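Local structure of biotin binding protein A (Gallus gallus, 2C1S) at the interface of chains A and B. The protein binds biotin and its sulfoxide as a member of the avidin family, in which four beta-barrel subunits assemble into a tetramer. Sequence-based numbering; all coordinates share one arbitrary frame. Chains: chain A/B, Biotin binding protein A.

Contact 1: the interface of chains A and B. Residues chain A 76-78, 102, 104; chain B 55, 65-67, 82.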
loop_
_atom_site.group_PDB
_atom_site.type_symbol
_atom_site.label_atom_id
_atom_site.label_comp_id
_atom_site.label_asym_id
_atom_site.label_seq_id
_atom_site.Cartn_x
_atom_site.Cartn_y
_atom_site.Cartn_z
ATOM N N ASP A 76 -20.490 1.504 -1.173
ATOM C CA ASP A 76 -20.140 2.844 -0.690
ATOM C C ASP A 76 -18.656 3.159 -0.782
ATOM O O ASP A 76 -18.220 4.254 -0.464
ATOM C CB ASP A 76 -20.665 3.029 0.730
ATOM C CG ASP A 76 -22.161 2.812 0.803
ATOM O OD1 ASP A 76 -22.818 3.163 -0.197
ATOM O OD2 ASP A 76 -22.678 2.272 1.810
ATOM N N SER A 77 -17.900 2.209 -1.292
ATOM C CA SER A 77 -16.453 2.318 -1.338
ATOM C C SER A 77 -16.049 2.955 -2.671
ATOM O O SER A 77 -16.881 3.106 -3.583
ATOM C CB SER A 77 -15.891 0.906 -1.248
ATOM O OG SER A 77 -16.403 0.162 -2.339
ATOM N N THR A 78 -14.771 3.300 -2.794
ATOM C CA THR A 78 -14.216 3.876 -4.011
ATOM C C THR A 78 -12.880 3.191 -4.192
ATOM O O THR A 78 -12.173 2.955 -3.216
ATOM C CB THR A 78 -14.010 5.409 -3.911
ATOM O OG1 THR A 78 -15.304 6.035 -3.879
ATOM C CG2 THR A 78 -13.302 5.937 -5.111
ATOM N N ARG A 102 -11.049 2.020 -0.878
ATOM C CA ARG A 102 -11.376 2.805 0.338
ATOM C C ARG A 102 -12.830 2.521 0.728
ATOM O O ARG A 102 -13.749 2.853 -0.033
ATOM C CB ARG A 102 -11.247 4.287 0.054
ATOM C CG ARG A 102 -11.490 5.192 1.280
ATOM C CD ARG A 102 -10.211 5.268 1.982
ATOM N NE ARG A 102 -10.190 6.018 3.234
ATOM C CZ ARG A 102 -9.098 6.656 3.647
ATOM N NH1 ARG A 102 -9.102 7.283 4.804
ATOM N NH2 ARG A 102 -7.998 6.665 2.878
ATOM N N GLU A 104 -16.126 3.368 3.073
ATOM C CA GLU A 104 -16.731 4.457 3.826
ATOM C C GLU A 104 -16.834 4.044 5.308
ATOM O O GLU A 104 -17.398 3.002 5.628
ATOM C CB GLU A 104 -18.102 4.805 3.236
ATOM C CG GLU A 104 -18.675 6.026 3.868
ATOM C CD GLU A 104 -20.168 6.150 3.611
ATOM O OE1 GLU A 104 -20.534 6.637 2.534
ATOM O OE2 GLU A 104 -20.958 5.748 4.503
ATOM N N GLN B 55 -18.690 9.330 -4.463
ATOM C CA GLN B 55 -19.960 8.656 -4.252
ATOM C C GLN B 55 -21.040 9.673 -3.830
ATOM O O GLN B 55 -20.728 10.705 -3.251
ATOM C CB GLN B 55 -19.867 7.515 -3.236
ATOM C CG GLN B 55 -18.946 6.371 -3.662
ATOM C CD GLN B 55 -19.612 5.364 -4.574
ATOM O OE1 GLN B 55 -20.813 5.447 -4.892
ATOM N NE2 GLN B 55 -18.845 4.383 -4.980
ATOM N N THR B 65 -17.154 8.354 0.095
ATOM C CA THR B 65 -15.775 8.179 -0.349
ATOM C C THR B 65 -15.590 8.795 -1.740
ATOM O O THR B 65 -16.568 9.007 -2.472
ATOM C CB THR B 65 -15.375 6.699 -0.390
ATOM O OG1 THR B 65 -16.278 6.007 -1.261
ATOM C CG2 THR B 65 -15.389 6.073 1.022
ATOM N N PHE B 66 -14.340 9.124 -2.078
ATOM C CA PHE B 66 -13.990 9.708 -3.354
ATOM C C PHE B 66 -12.538 9.406 -3.710
ATOM O O PHE B 66 -11.748 8.997 -2.854
ATOM C CB PHE B 66 -14.180 11.237 -3.299
ATOM C CG PHE B 66 -13.298 11.922 -2.312
ATOM C CD1 PHE B 66 -12.138 12.558 -2.732
ATOM C CD2 PHE B 66 -13.666 11.999 -0.945
ATOM C CE1 PHE B 66 -11.302 13.233 -1.813
ATOM C CE2 PHE B 66 -12.830 12.665 -0.015
ATOM C CZ PHE B 66 -11.666 13.292 -0.447
ATOM N N GLY B 67 -12.174 9.637 -4.964
ATOM C CA GLY B 67 -10.839 9.373 -5.414
ATOM C C GLY B 67 -10.496 10.323 -6.536
ATOM O O GLY B 67 -11.396 10.845 -7.231
ATOM N N VAL B 82 -7.212 8.429 -2.649
ATOM C CA VAL B 82 -8.565 7.981 -2.339
ATOM C C VAL B 82 -8.863 8.272 -0.866
ATOM O O VAL B 82 -7.978 8.140 -0.028
ATOM C CB VAL B 82 -8.780 6.500 -2.730
ATOM C CG1 VAL B 82 -7.998 5.517 -1.792
ATOM C CG2 VAL B 82 -10.256 6.193 -2.810
HETATM O O HOH W 1 -19.453 6.589 0.041
HETATM O O HOH W 2 -22.895 4.661 -2.609
#
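B:Thr65 and A:Thr78 meet hydroxyl to hydroxyl where two avidin-type barrels pack, and they bury more surface than any other residue of this patch. It is a worked example of a small side chain sorting its polar and apolar branches at a subunit interface. The two threonines lie alongside each other, pointing opposite ways, and their OG1 atoms share a hydrogen bond of 2.8 Å whose direction the structure alone does not show. The B:Thr65 hydroxyl sits in the crowded position between its own backbone N and carbonyl carbon (chi1 58°), from where it also donates to the main-chain O of A:Asp76, 2.7 Å from OG1. That donor is tilted 23° from the carbonyl plane. Donating there would leave B:Thr65 OG1 to accept from A:Thr78. The methyl CG2 of B:Thr65 takes the other branch and lies 3.5 Å from CA of A:Glu104, with CG of A:Arg102 beside it. On the opposing threonine, OG1 of A:Thr78 stands anti to the carbonyl carbon, which leaves CG2 to pack toward CG2 of B:Val82. CG2 of B:Val82 also lies 3.6 Å from CB of A:Arg102 and extends the apolar side of the patch.

Water 1 reinforces the polar side. It bonds to A:Asp76 O, to the backbone N of B:Thr65 and to the carboxylate OE1 of A:Glu104, so the A:Asp76 carbonyl is gripped by both a hydroxyl and a water. If charged, the carboxylate may polarise this water. At the loop end, the bent chain of B:Gln55 brings its amide NE2 into a 2.7 Å hydrogen bond with the carbonyl O of A:Ser77; the bond is bent at the hydrogen (132°), the acceptor lying out of the amide plane. The other end of that amide, OE1 of B:Gln55, reaches water 2 at 3.2 Å, and this water lies 2.8 Å from the carboxylate OD1 of A:Asp76.

Contact 2: the interface of chains A and B. Residues chain A 82-83, 86, 96-98; chain B 102, 111.
The guanidinium NH2 of B:Arg102 comes 3.3 Å from the main-chain O of A:Val82, a loose polar approach that does not amount to a hydrogen bond. This is avidin-family barrel packing in which one long side chain from strand 93-102 of chain B is laid across strands 78-87 and 93-102 of chain A. It illustrates how an arginine can fill an interface by its flat shape as much as by its charge. The other terminal nitrogen, NH1, lies 3.3 Å from the backbone O of A:Glu96. The guanidinium rests flat over the chain A backbone with both carbonyl oxygens on one of its faces, so its N-H groups do not point at them. On that same face, CA of A:Gly83 lies over the NE-CZ side, 3.7 Å above the plane. The chain reaches there because CG is anti to the backbone N (chi1 -177°) and the side chain then bends at chi2 (85°).

The carboxylate of A:Glu96 turns aside from this arginine: its OE1 is 5.3 Å from NH1 of B:Arg102, so the opposite charges are near without touching. Any mutual pull is likely to be long-range. With CG anti to the carbonyl carbon (chi1 -76°), the glutamate chain runs roughly perpendicular to the side chain of B:Thr111, and A:Glu96 CG lies 3.8 Å from B:Thr111 CG2. That methyl also points at the CE2-CZ side of the A:Phe86 ring, where the modelled approach is too short to be trusted. B:Thr111 belongs to the 3-10 helix 108-113. The turn at chi2 of the glutamate brings A:Glu96 CD to 4.0 Å from B:Thr111 OG1.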
loop_
_atom_site.group_PDB
_atom_site.type_symbol
_atom_site.label_atom_id
_atom_site.label_comp_id
_atom_site.label_asym_id
_atom_site.label_seq_id
_atom_site.Cartn_x
_atom_site.Cartn_y
_atom_site.Cartn_z
ATOM N N VAL A 82 -3.724 2.709 -10.434
ATOM C CA VAL A 82 -2.674 3.466 -11.107
ATOM C C VAL A 82 -1.703 2.489 -11.774
ATOM O O VAL A 82 -1.422 1.434 -11.217
ATOM C CB VAL A 82 -1.984 4.462 -10.146
ATOM C CG1 VAL A 82 -1.090 3.739 -9.080
ATOM C CG2 VAL A 82 -1.233 5.509 -10.934
ATOM N N GLY A 83 -1.194 2.820 -12.966
ATOM C CA GLY A 83 -0.371 1.833 -13.664
ATOM C C GLY A 83 0.339 2.321 -14.922
ATOM O O GLY A 83 0.500 3.520 -15.164
ATOM N N PHE A 86 2.560 -2.130 -20.976
ATOM C CA PHE A 86 3.790 -2.679 -21.567
ATOM C C PHE A 86 3.387 -3.548 -22.717
ATOM O O PHE A 86 2.329 -4.158 -22.663
ATOM C CB PHE A 86 4.531 -3.535 -20.539
ATOM C CG PHE A 86 4.946 -2.766 -19.342
ATOM C CD1 PHE A 86 6.140 -2.068 -19.318
ATOM C CD2 PHE A 86 4.078 -2.671 -18.256
ATOM C CE1 PHE A 86 6.494 -1.316 -18.183
ATOM C CE2 PHE A 86 4.428 -1.914 -17.132
ATOM C CZ PHE A 86 5.611 -1.228 -17.117
ATOM N N GLU A 96 -0.085 -3.072 -16.062
ATOM C CA GLU A 96 0.378 -3.459 -14.719
ATOM C C GLU A 96 -0.195 -2.348 -13.820
ATOM O O GLU A 96 0.101 -1.180 -14.038
ATOM C CB GLU A 96 1.914 -3.419 -14.635
ATOM C CG GLU A 96 2.668 -4.594 -15.308
ATOM C CD GLU A 96 2.436 -5.956 -14.617
ATOM O OE1 GLU A 96 2.008 -6.012 -13.450
ATOM O OE2 GLU A 96 2.710 -7.003 -15.244
ATOM N N MET A 97 -1.064 -2.720 -12.887
ATOM C CA MET A 97 -1.710 -1.717 -12.048
ATOM C C MET A 97 -1.651 -2.081 -10.572
ATOM O O MET A 97 -1.606 -3.273 -10.195
ATOM C CB MET A 97 -3.183 -1.568 -12.426
ATOM C CG MET A 97 -3.417 -1.202 -13.923
ATOM S SD MET A 97 -4.901 -0.264 -14.193
ATOM C CE MET A 97 -4.253 1.338 -13.750
ATOM N N ALA A 98 -1.684 -1.034 -9.739
ATOM C CA ALA A 98 -1.844 -1.190 -8.296
ATOM C C ALA A 98 -3.088 -0.403 -7.937
ATOM O O ALA A 98 -3.469 0.550 -8.618
ATOM C CB ALA A 98 -0.626 -0.639 -7.510
ATOM N N ARG B 102 2.886 6.294 -8.888
ATOM C CA ARG B 102 3.402 5.316 -9.877
ATOM C C ARG B 102 4.453 6.010 -10.749
ATOM O O ARG B 102 4.123 6.951 -11.483
ATOM C CB ARG B 102 2.282 4.844 -10.780
ATOM C CG ARG B 102 2.698 3.762 -11.797
ATOM C CD ARG B 102 2.596 2.487 -11.091
ATOM N NE ARG B 102 3.011 1.294 -11.823
ATOM C CZ ARG B 102 2.459 0.106 -11.590
ATOM N NH1 ARG B 102 2.890 -0.956 -12.236
ATOM N NH2 ARG B 102 1.457 -0.003 -10.703
ATOM N N THR B 111 8.480 -3.281 -13.044
ATOM C CA THR B 111 7.203 -2.859 -12.460
ATOM C C THR B 111 7.128 -3.011 -10.957
ATOM O O THR B 111 6.509 -2.155 -10.277
ATOM C CB THR B 111 5.997 -3.461 -13.190
ATOM O OG1 THR B 111 6.011 -4.885 -13.098
ATOM C CG2 THR B 111 6.085 -3.097 -14.602
#

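Contact 1 and contact 2 lie about 20 Å apart, measured between the centres of their C-alpha atoms, on one two-fold symmetric interface. They share strands 78-87 and 93-102. Residues 82 and 102 appear in both: the same valine-arginine pair is met twice, once at each patch, with the chains exchanged. Around this recurring pair, contact 1 adds loop residues and water bridges at its end, while contact 2 adds the 3-10 helix 108-113. With each patch duplicated by the symmetry, the two patches and their twins tie the two barrels together at separated places within the four-chain assembly.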